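Beta-mannosidase (Trichoderma harzianum, PDB 4CVU) probably hydrolyses terminal beta-linked mannose residues from oligosaccharides, as a fungal beta-mannosidase of glycoside hydrolase family 2. Local coordinates at residues L771-L776 with L812-T817; V821-L826 with V905-E910; H848-W853 with V883-W888. One frame throughout, in Å; residues are numbered along the deposited sequence.

Contact 1: residues L771-L776 with L812-T817; sequences LTWVDL and LKIPDT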
loop_
_atom_site.group_PDB
_atom_site.type_symbol
_atom_site.label_atom_id
_atom_site.label_comp_id
_atom_site.label_asym_id
_atom_site.label_seq_id
_atom_site.Cartn_x
_atom_site.Cartn_y
_atom_site.Cartn_z
ATOM N N LEU A 771 -9.933 11.194 -47.164
ATOM C CA LEU A 771 -10.729 12.008 -46.254
ATOM C C LEU A 771 -12.159 11.476 -46.247
ATOM O O LEU A 771 -12.938 11.773 -47.169
ATOM C CB LEU A 771 -10.717 13.457 -46.719
ATOM C CG LEU A 771 -9.309 14.068 -46.832
ATOM C CD1 LEU A 771 -9.341 15.398 -47.563
ATOM C CD2 LEU A 771 -8.684 14.224 -45.455
ATOM N N THR A 772 -12.489 10.694 -45.217
ATOM C CA THR A 772 -13.747 9.976 -45.141
ATOM C C THR A 772 -14.637 10.456 -43.997
ATOM O O THR A 772 -14.331 10.208 -42.838
ATOM C CB THR A 772 -13.501 8.467 -44.934
ATOM O OG1 THR A 772 -12.596 7.994 -45.930
ATOM C CG2 THR A 772 -14.827 7.666 -45.009
ATOM N N TRP A 773 -15.762 11.087 -44.337
ATOM C CA TRP A 773 -16.725 11.552 -43.349
ATOM C C TRP A 773 -17.789 10.471 -43.077
ATOM O O TRP A 773 -18.505 10.049 -43.999
ATOM C CB TRP A 773 -17.421 12.820 -43.825
ATOM C CG TRP A 773 -16.632 14.076 -43.747
ATOM C CD1 TRP A 773 -15.943 14.686 -44.762
ATOM C CD2 TRP A 773 -16.486 14.927 -42.601
ATOM N NE1 TRP A 773 -15.362 15.844 -44.312
ATOM C CE2 TRP A 773 -15.694 16.023 -42.994
ATOM C CE3 TRP A 773 -16.952 14.868 -41.284
ATOM C CZ2 TRP A 773 -15.338 17.058 -42.095
ATOM C CZ3 TRP A 773 -16.591 15.893 -40.393
ATOM C CH2 TRP A 773 -15.806 16.975 -40.817
ATOM N N VAL A 774 -17.885 10.032 -41.817
ATOM C CA VAL A 774 -18.939 9.117 -41.387
ATOM C C VAL A 774 -19.658 9.684 -40.167
ATOM O O VAL A 774 -19.136 10.575 -39.508
ATOM C CB VAL A 774 -18.377 7.725 -41.069
ATOM C CG1 VAL A 774 -17.675 7.156 -42.293
ATOM C CG2 VAL A 774 -17.432 7.776 -39.890
ATOM N N ASP A 775 -20.850 9.172 -39.870
ATOM C CA ASP A 775 -21.507 9.444 -38.577
ATOM C C ASP A 775 -20.951 8.456 -37.542
ATOM O O ASP A 775 -20.167 7.581 -37.893
ATOM C CB ASP A 775 -23.055 9.378 -38.696
ATOM C CG ASP A 775 -23.590 7.985 -39.062
ATOM O OD1 ASP A 775 -22.898 6.969 -38.857
ATOM O OD2 ASP A 775 -24.748 7.901 -39.568
ATOM N N LEU A 776 -21.364 8.574 -36.289
ATOM C CA LEU A 776 -20.722 7.813 -35.184
ATOM C C LEU A 776 -21.198 6.352 -35.062
ATOM O O LEU A 776 -20.737 5.588 -34.192
ATOM C CB LEU A 776 -20.832 8.591 -33.874
ATOM C CG LEU A 776 -20.362 10.066 -33.988
ATOM C CD1 LEU A 776 -20.559 10.848 -32.700
ATOM C CD2 LEU A 776 -18.902 10.167 -34.405
ATOM N N LEU A 812 -19.301 22.802 -46.211
ATOM C CA LEU A 812 -19.606 21.406 -45.977
ATOM C C LEU A 812 -21.072 21.285 -45.649
ATOM O O LEU A 812 -21.707 22.258 -45.263
ATOM C CB LEU A 812 -18.768 20.839 -44.834
ATOM C CG LEU A 812 -17.253 20.962 -44.985
ATOM C CD1 LEU A 812 -16.560 20.291 -43.801
ATOM C CD2 LEU A 812 -16.776 20.377 -46.310
ATOM N N LYS A 813 -21.597 20.081 -45.829
ATOM C CA LYS A 813 -22.965 19.755 -45.449
ATOM C C LYS A 813 -22.939 18.590 -44.454
ATOM O O LYS A 813 -22.996 17.426 -44.836
ATOM C CB LYS A 813 -23.815 19.429 -46.689
ATOM C CG LYS A 813 -24.048 20.630 -47.617
ATOM C CD LYS A 813 -25.043 21.639 -47.041
ATOM N N ILE A 814 -22.837 18.926 -43.174
ATOM C CA ILE A 814 -22.872 17.928 -42.117
ATOM C C ILE A 814 -24.232 18.042 -41.424
ATOM O O ILE A 814 -24.537 19.063 -40.832
ATOM C CB ILE A 814 -21.729 18.154 -41.112
ATOM C CG1 ILE A 814 -20.389 18.149 -41.850
ATOM C CG2 ILE A 814 -21.751 17.085 -40.016
ATOM C CD1 ILE A 814 -19.222 18.631 -41.022
ATOM N N PRO A 815 -25.071 16.997 -41.519
ATOM C CA PRO A 815 -26.421 17.084 -40.949
ATOM C C PRO A 815 -26.424 17.330 -39.439
ATOM O O PRO A 815 -27.242 18.118 -38.944
ATOM C CB PRO A 815 -27.022 15.710 -41.256
ATOM C CG PRO A 815 -26.232 15.188 -42.410
ATOM C CD PRO A 815 -24.847 15.714 -42.218
ATOM N N ASP A 816 -25.511 16.655 -38.734
ATOM C CA ASP A 816 -25.341 16.820 -37.288
ATOM C C ASP A 816 -23.857 16.745 -36.898
ATOM O O ASP A 816 -23.227 15.675 -36.950
ATOM C CB ASP A 816 -26.124 15.731 -36.561
ATOM C CG ASP A 816 -26.177 15.935 -35.052
ATOM O OD1 ASP A 816 -25.602 16.914 -34.510
ATOM O OD2 ASP A 816 -26.812 15.085 -34.402
ATOM N N THR A 817 -23.307 17.878 -36.477
ATOM C CA THR A 817 -21.889 17.957 -36.146
ATOM C C THR A 817 -21.543 17.151 -34.901
ATOM O O THR A 817 -20.379 16.771 -34.718
ATOM C CB THR A 817 -21.414 19.408 -36.008
ATOM O OG1 THR A 817 -22.222 20.079 -35.049
ATOM C CG2 THR A 817 -21.528 20.125 -37.333
#

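Contact 2: residues V821-L826 with V905-E910; sequences VLVIEL and VLRPGE. With CD (cadmium ion), chain Z.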
loop_
_atom_site.group_PDB
_atom_site.type_symbol
_atom_site.label_atom_id
_atom_site.label_comp_id
_atom_site.label_asym_id
_atom_site.label_seq_id
_atom_site.Cartn_x
_atom_site.Cartn_y
_atom_site.Cartn_z
ATOM N N VAL A 821 -17.619 12.381 -37.753
ATOM C CA VAL A 821 -16.175 12.334 -37.604
ATOM C C VAL A 821 -15.550 12.183 -38.971
ATOM O O VAL A 821 -16.086 11.491 -39.857
ATOM C CB VAL A 821 -15.733 11.178 -36.668
ATOM C CG1 VAL A 821 -16.077 9.824 -37.269
ATOM C CG2 VAL A 821 -14.239 11.261 -36.371
ATOM N N LEU A 822 -14.400 12.836 -39.132
ATOM C CA LEU A 822 -13.619 12.791 -40.350
ATOM C C LEU A 822 -12.390 11.954 -40.094
ATOM O O LEU A 822 -11.591 12.296 -39.244
ATOM C CB LEU A 822 -13.194 14.197 -40.782
ATOM C CG LEU A 822 -12.129 14.299 -41.901
ATOM C CD1 LEU A 822 -12.579 13.639 -43.193
ATOM C CD2 LEU A 822 -11.802 15.763 -42.183
ATOM N N VAL A 823 -12.227 10.881 -40.856
ATOM C CA VAL A 823 -11.101 9.974 -40.691
ATOM C C VAL A 823 -10.108 10.274 -41.801
ATOM O O VAL A 823 -10.459 10.268 -42.970
ATOM C CB VAL A 823 -11.539 8.502 -40.730
ATOM C CG1 VAL A 823 -10.344 7.585 -40.553
ATOM C CG2 VAL A 823 -12.593 8.249 -39.671
ATOM N N ILE A 824 -8.871 10.572 -41.390
ATOM C CA ILE A 824 -7.795 11.028 -42.260
ATOM C C ILE A 824 -6.685 9.980 -42.352
ATOM O O ILE A 824 -6.133 9.597 -41.341
ATOM C CB ILE A 824 -7.199 12.315 -41.677
ATOM C CG1 ILE A 824 -8.274 13.415 -41.615
ATOM C CG2 ILE A 824 -6.007 12.777 -42.501
ATOM C CD1 ILE A 824 -7.920 14.548 -40.694
ATOM N N GLU A 825 -6.369 9.519 -43.561
ATOM C CA GLU A 825 -5.238 8.617 -43.778
ATOM C C GLU A 825 -4.354 9.116 -44.904
ATOM O O GLU A 825 -4.813 9.299 -46.050
ATOM C CB GLU A 825 -5.660 7.184 -44.092
ATOM C CG GLU A 825 -6.829 6.694 -43.261
ATOM C CD GLU A 825 -6.943 5.166 -43.187
ATOM O OE1 GLU A 825 -6.185 4.424 -43.890
ATOM O OE2 GLU A 825 -7.800 4.714 -42.393
ATOM N N LEU A 826 -3.082 9.298 -44.552
ATOM C CA LEU A 826 -2.051 9.729 -45.453
ATOM C C LEU A 826 -1.177 8.557 -45.858
ATOM O O LEU A 826 -0.840 7.714 -45.025
ATOM C CB LEU A 826 -1.207 10.801 -44.785
ATOM C CG LEU A 826 0.027 11.301 -45.547
ATOM C CD1 LEU A 826 0.307 12.749 -45.166
ATOM C CD2 LEU A 826 1.251 10.433 -45.290
ATOM N N VAL A 905 -9.013 5.961 -33.579
ATOM C CA VAL A 905 -10.360 5.837 -34.064
ATOM C C VAL A 905 -10.522 4.534 -34.796
ATOM O O VAL A 905 -9.682 4.145 -35.549
ATOM C CB VAL A 905 -10.751 7.024 -34.998
ATOM C CG1 VAL A 905 -12.102 6.802 -35.636
ATOM C CG2 VAL A 905 -10.754 8.324 -34.216
ATOM N N LEU A 906 -11.637 3.873 -34.565
ATOM C CA LEU A 906 -11.902 2.605 -35.186
ATOM C C LEU A 906 -13.326 2.604 -35.719
ATOM O O LEU A 906 -14.223 2.970 -34.998
ATOM C CB LEU A 906 -11.769 1.546 -34.131
ATOM C CG LEU A 906 -11.447 0.139 -34.526
ATOM C CD1 LEU A 906 -10.143 0.029 -35.250
ATOM C CD2 LEU A 906 -11.471 -0.682 -33.262
ATOM N N ARG A 907 -13.519 2.171 -36.966
ATOM C CA ARG A 907 -14.854 2.105 -37.583
ATOM C C ARG A 907 -15.255 0.660 -37.691
ATOM O O ARG A 907 -14.427 -0.165 -37.809
ATOM C CB ARG A 907 -14.876 2.671 -38.988
ATOM C CG ARG A 907 -13.920 3.787 -39.281
ATOM C CD ARG A 907 -14.386 4.499 -40.515
ATOM N NE ARG A 907 -13.341 4.633 -41.496
ATOM C CZ ARG A 907 -13.530 4.533 -42.805
ATOM N NH1 ARG A 907 -14.729 4.270 -43.318
ATOM N NH2 ARG A 907 -12.492 4.663 -43.593
ATOM N N PRO A 908 -16.545 0.375 -37.679
ATOM C CA PRO A 908 -16.966 -1.000 -37.562
ATOM C C PRO A 908 -16.619 -1.790 -38.796
ATOM O O PRO A 908 -16.551 -1.226 -39.884
ATOM C CB PRO A 908 -18.465 -0.898 -37.345
ATOM C CG PRO A 908 -18.854 0.405 -37.928
ATOM C CD PRO A 908 -17.686 1.300 -37.738
ATOM N N GLY A 909 -16.351 -3.079 -38.597
ATOM C CA GLY A 909 -15.925 -3.955 -39.677
ATOM C C GLY A 909 -14.430 -3.875 -39.929
ATOM O O GLY A 909 -13.813 -4.894 -40.228
ATOM N N GLU A 910 -13.862 -2.665 -39.830
ATOM C CA GLU A 910 -12.422 -2.460 -39.903
ATOM C C GLU A 910 -11.789 -3.253 -38.783
ATOM O O GLU A 910 -12.137 -3.102 -37.610
ATOM C CB GLU A 910 -12.052 -0.971 -39.754
ATOM C CG GLU A 910 -10.547 -0.674 -39.579
ATOM C CD GLU A 910 -10.221 0.718 -39.016
ATOM O OE1 GLU A 910 -11.138 1.487 -38.653
ATOM O OE2 GLU A 910 -9.015 1.053 -38.922
HETATM CD CD CD Z . -9.286 2.768 -43.222
#

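Contact 3: residues H848-W853 with V883-W888; sequences HFLPVW and VSLYTW. With CD (cadmium ion), chain Y.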
loop_
_atom_site.group_PDB
_atom_site.type_symbol
_atom_site.label_atom_id
_atom_site.label_comp_id
_atom_site.label_asym_id
_atom_site.label_seq_id
_atom_site.Cartn_x
_atom_site.Cartn_y
_atom_site.Cartn_z
ATOM N N HIS A 848 -7.639 11.948 -37.177
ATOM C CA HIS A 848 -9.063 12.229 -37.278
ATOM C C HIS A 848 -9.391 13.687 -36.960
ATOM O O HIS A 848 -8.607 14.383 -36.311
ATOM C CB HIS A 848 -9.842 11.315 -36.331
ATOM C CG HIS A 848 -9.934 11.837 -34.935
ATOM N ND1 HIS A 848 -8.831 12.067 -34.156
ATOM C CD2 HIS A 848 -10.994 12.230 -34.197
ATOM C CE1 HIS A 848 -9.200 12.556 -32.987
ATOM N NE2 HIS A 848 -10.513 12.650 -32.982
ATOM N N PHE A 849 -10.570 14.134 -37.385
ATOM C CA PHE A 849 -11.079 15.441 -37.009
ATOM C C PHE A 849 -12.528 15.348 -36.546
ATOM O O PHE A 849 -13.411 14.873 -37.280
ATOM C CB PHE A 849 -11.004 16.442 -38.145
ATOM C CG PHE A 849 -11.710 17.730 -37.840
ATOM C CD1 PHE A 849 -11.250 18.565 -36.821
ATOM C CD2 PHE A 849 -12.830 18.115 -38.544
ATOM C CE1 PHE A 849 -11.899 19.771 -36.526
ATOM C CE2 PHE A 849 -13.481 19.316 -38.259
ATOM C CZ PHE A 849 -13.021 20.144 -37.244
ATOM N N LEU A 850 -12.762 15.821 -35.336
ATOM C CA LEU A 850 -14.068 15.849 -34.750
ATOM C C LEU A 850 -14.531 17.306 -34.724
ATOM O O LEU A 850 -13.874 18.142 -34.121
ATOM C CB LEU A 850 -13.978 15.283 -33.353
ATOM C CG LEU A 850 -15.261 14.762 -32.732
ATOM C CD1 LEU A 850 -15.679 13.437 -33.368
ATOM C CD2 LEU A 850 -15.064 14.602 -31.236
ATOM N N PRO A 851 -15.654 17.617 -35.387
ATOM C CA PRO A 851 -16.166 18.993 -35.523
ATOM C C PRO A 851 -16.864 19.547 -34.276
ATOM O O PRO A 851 -17.357 20.668 -34.288
ATOM C CB PRO A 851 -17.159 18.882 -36.666
ATOM C CG PRO A 851 -17.669 17.485 -36.555
ATOM C CD PRO A 851 -16.522 16.647 -36.078
ATOM N N VAL A 852 -16.876 18.764 -33.206
ATOM C CA VAL A 852 -17.242 19.264 -31.879
ATOM C C VAL A 852 -16.198 18.781 -30.870
ATOM O O VAL A 852 -15.335 17.991 -31.217
ATOM C CB VAL A 852 -18.645 18.773 -31.455
ATOM C CG1 VAL A 852 -19.718 19.362 -32.368
ATOM C CG2 VAL A 852 -18.698 17.250 -31.450
ATOM N N TRP A 853 -16.298 19.244 -29.625
ATOM C CA TRP A 853 -15.390 18.789 -28.570
ATOM C C TRP A 853 -15.765 17.359 -28.215
ATOM O O TRP A 853 -16.913 16.950 -28.401
ATOM C CB TRP A 853 -15.436 19.697 -27.340
ATOM C CG TRP A 853 -15.098 21.105 -27.697
ATOM C CD1 TRP A 853 -15.919 22.179 -27.625
ATOM C CD2 TRP A 853 -13.855 21.581 -28.246
ATOM N NE1 TRP A 853 -15.259 23.308 -28.073
ATOM C CE2 TRP A 853 -13.994 22.966 -28.457
ATOM C CE3 TRP A 853 -12.632 20.973 -28.548
ATOM C CZ2 TRP A 853 -12.962 23.756 -28.988
ATOM C CZ3 TRP A 853 -11.601 21.756 -29.078
ATOM C CH2 TRP A 853 -11.778 23.132 -29.294
ATOM N N VAL A 883 -18.748 3.486 -34.463
ATOM C CA VAL A 883 -17.426 4.091 -34.379
ATOM C C VAL A 883 -16.974 4.190 -32.934
ATOM O O VAL A 883 -17.735 4.616 -32.065
ATOM C CB VAL A 883 -17.407 5.514 -34.964
ATOM C CG1 VAL A 883 -16.085 6.223 -34.656
ATOM C CG2 VAL A 883 -17.635 5.456 -36.449
ATOM N N SER A 884 -15.729 3.797 -32.687
ATOM C CA SER A 884 -15.132 3.960 -31.380
ATOM C C SER A 884 -14.103 5.063 -31.414
ATOM O O SER A 884 -13.204 5.014 -32.242
ATOM C CB SER A 884 -14.462 2.652 -30.965
ATOM O OG SER A 884 -13.504 2.939 -29.989
ATOM N N LEU A 885 -14.204 6.044 -30.515
ATOM C CA LEU A 885 -13.221 7.118 -30.416
ATOM C C LEU A 885 -12.276 6.877 -29.248
ATOM O O LEU A 885 -12.707 6.424 -28.196
ATOM C CB LEU A 885 -13.921 8.480 -30.218
ATOM C CG LEU A 885 -14.894 8.886 -31.304
ATOM C CD1 LEU A 885 -15.498 10.273 -31.015
ATOM C CD2 LEU A 885 -14.151 8.878 -32.624
ATOM N N TYR A 886 -10.988 7.185 -29.443
ATOM C CA TYR A 886 -9.978 7.132 -28.408
ATOM C C TYR A 886 -9.964 5.700 -27.867
ATOM O O TYR A 886 -10.053 5.539 -26.672
ATOM C CB TYR A 886 -10.247 8.075 -27.225
ATOM C CG TYR A 886 -10.223 9.544 -27.616
ATOM C CD1 TYR A 886 -9.048 10.237 -27.675
ATOM C CD2 TYR A 886 -11.379 10.192 -27.931
ATOM C CE1 TYR A 886 -9.012 11.601 -28.070
ATOM C CE2 TYR A 886 -11.364 11.554 -28.321
ATOM C CZ TYR A 886 -10.169 12.237 -28.360
ATOM O OH TYR A 886 -10.099 13.614 -28.756
ATOM N N THR A 887 -9.933 4.724 -28.767
ATOM C CA THR A 887 -9.842 3.289 -28.382
ATOM C C THR A 887 -8.565 3.077 -27.643
ATOM O O THR A 887 -7.526 3.543 -28.108
ATOM C CB THR A 887 -9.863 2.435 -29.659
ATOM O OG1 THR A 887 -10.971 2.843 -30.471
ATOM C CG2 THR A 887 -9.990 0.935 -29.366
ATOM N N TRP A 888 -8.583 2.295 -26.531
ATOM C CA TRP A 888 -7.487 2.346 -25.597
ATOM C C TRP A 888 -7.305 0.985 -24.999
ATOM O O TRP A 888 -8.216 0.519 -24.348
ATOM C CB TRP A 888 -7.792 3.357 -24.463
ATOM C CG TRP A 888 -6.693 3.461 -23.444
ATOM C CD1 TRP A 888 -6.713 2.979 -22.153
ATOM C CD2 TRP A 888 -5.389 4.021 -23.647
ATOM N NE1 TRP A 888 -5.499 3.253 -21.527
ATOM C CE2 TRP A 888 -4.668 3.875 -22.428
ATOM C CE3 TRP A 888 -4.771 4.662 -24.717
ATOM C CZ2 TRP A 888 -3.381 4.321 -22.277
ATOM C CZ3 TRP A 888 -3.466 5.107 -24.561
ATOM C CH2 TRP A 888 -2.784 4.935 -23.365
HETATM CD CD CD Y . -7.417 10.048 -33.510
HETATM O O HOH W 1 -11.341 14.638 -30.958
HETATM O O HOH W 2 -8.411 9.062 -31.117
HETATM O O HOH W 3 -6.844 7.856 -35.134
#

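Contact 1: residues L771-L776 with L812-T817
Apolar contacts alone join residues 771-776 to residues 812-817, and all of them converge on the indole of Trp773. The first is a CH-pi contact. Ile814 sets CD1 over one face of the indole, 4.1 Å from the centroid of the six-membered ring and 26° off its normal. The methyl is therefore displaced toward the outer rim, where it lies 3.8 Å from both Trp773 CH2 and Trp773 CZ3. Ile814 gains this reach because CG1 stands anti to its carbonyl carbon (chi1 -56°) and CD1 then extends the branch (chi2 168°), leaving CG2 behind.

The second contact is plain van der Waals packing. Leu812 brings CD1 to 3.9 Å from Trp773 CZ2, arriving obliquely, neither over a face nor at an edge. Both aliphatic side chains cross the tryptophan at about a right angle, and the benzene half of the indole does all the touching. The pyrrole nitrogen NE1 has its own hydrogen bond. Around this group, Met787 and Leu822 also pack on Trp773, and Asn784 bonds its backbone N.

The loop carrying Leu812 and Ile814 runs from strand 799-807 to strand 821-830, the neighbour of strand 765-774. It thus packs its side chains on a strand residue of a four-stranded antiparallel sheet, within a domain of the mannosidase Ig/CBM-like family.

Contact 2: residues V821-L826 with V905-E910
Glu825 OE2 binds a cadmium ion at 2.6 Å, on the side of strand 821-830 that faces Arg907 and Val905. The other oxygen, Glu825 OE1, stays 3.6 Å from the metal, so the carboxylate binds through one oxygen. The Glu825 chain is extended beyond CG, which carries the carboxylate out to the metal. Arg907 NH2 lies 3.7 Å from the cadmium and is no ligand of it. It is also 4.8 Å from Glu825 OE2, too far for a salt bridge; the opposite charges may still attract, but the metal, itself positive, probably offsets this.

The chain round Arg907 is shaped by its own turn. Arg907 to Glu910 form a type II beta turn joining strands 904-906 and 911-921, with Gly909 taking the positive phi (84°) at the third position. The Arg907 N-H points almost straight at Glu910 OE1 (3.0 Å, 174°), meeting the oxygen nearly along its C-O axis, while the closing bond from Glu910 N to Arg907 O is weak. The side-chain carboxylate thus braces the turn from within. The turn belongs to the C-terminal Ig-fold domain and strand 821-830 to the preceding Ig/CBM-like domain, making this a junction between successive beta-sandwich modules.

A looser contact lies between them: Val823 CG2 is 4.3 Å from Val905 CG1, and Arg907 NE comes to 4.1 Å from the same Val823 methyl. The arginine bends at chi3 (-128°) and presents its guanidinium obliquely to that methyl. Val905 also packs on His848 of strand 841-849 and on Val883.

Contact 3: residues H848-W853 with V883-W888
Leu850 and Leu885 cross at a slant, with Leu850 CD1 3.9 Å from Leu885 CD1, in a buried seam where the end of strand 841-849 faces the C-terminal Ig-fold domain. The two leucines reach each other from differently set branches: CG of Leu850 stands anti to the backbone N (chi1 -159°), whereas in Leu885 it lies beside that nitrogen. The chain turns a corner at Leu885 and Tyr886, so that the strand parts before and after it belong to different sheets or faces. Tyr886 takes up a left-handed backbone conformation (phi 58°), and its long side chain swings round until the phenol end approaches His848.

The hydroxyl and the imidazole are linked indirectly, through water. Tyr886 OH lies near the plane of the imidazole, at its edge, but is 4.4 Å from His848 NE2. Water 1 fills the gap: it accepts from His848 NE2 at 3.0 Å and donates to Tyr886 OH at 2.7 Å. The phenol oxygen has a further hydrogen bond to Asp681, so two partners fix the end of the tyrosine.

The other ring nitrogen serves the metal, a cadmium ion that also holds waters 2 and 3. Water 2 lies on one side of the Tyr886 ring, 3.7 Å above its plane but displaced toward the rim. The bond from His848 ND1 to cadmium measures 2.5 Å and is strongly tilted, rising some 50° out of the imidazole plane.

Overall arrangement
Contact 1 is internal to the Ig/CBM-like module, whereas contacts 2 and 3 bridge from it to the C-terminal Ig-fold domain. Contacts 1 and 2 share a sheet through neighbouring strands, with Val774 O and Val821 N 2.9 Å apart. Strand 841-849 extends that sheet into contact 3, where Phe849 N is 2.8 Å from Leu822 O. Contact 1 meets the C-terminal side through a probable hydrogen bond, Leu776 O to Val883 N at 2.9 Å, and Leu906 O and Ser884 N, also 2.9 Å apart, join contacts 2 and 3. The centres of contacts 2 and 3 are about 9 Å apart, and that of contact 1 is about 12 Å from each. Two cadmium ions lie along the junction.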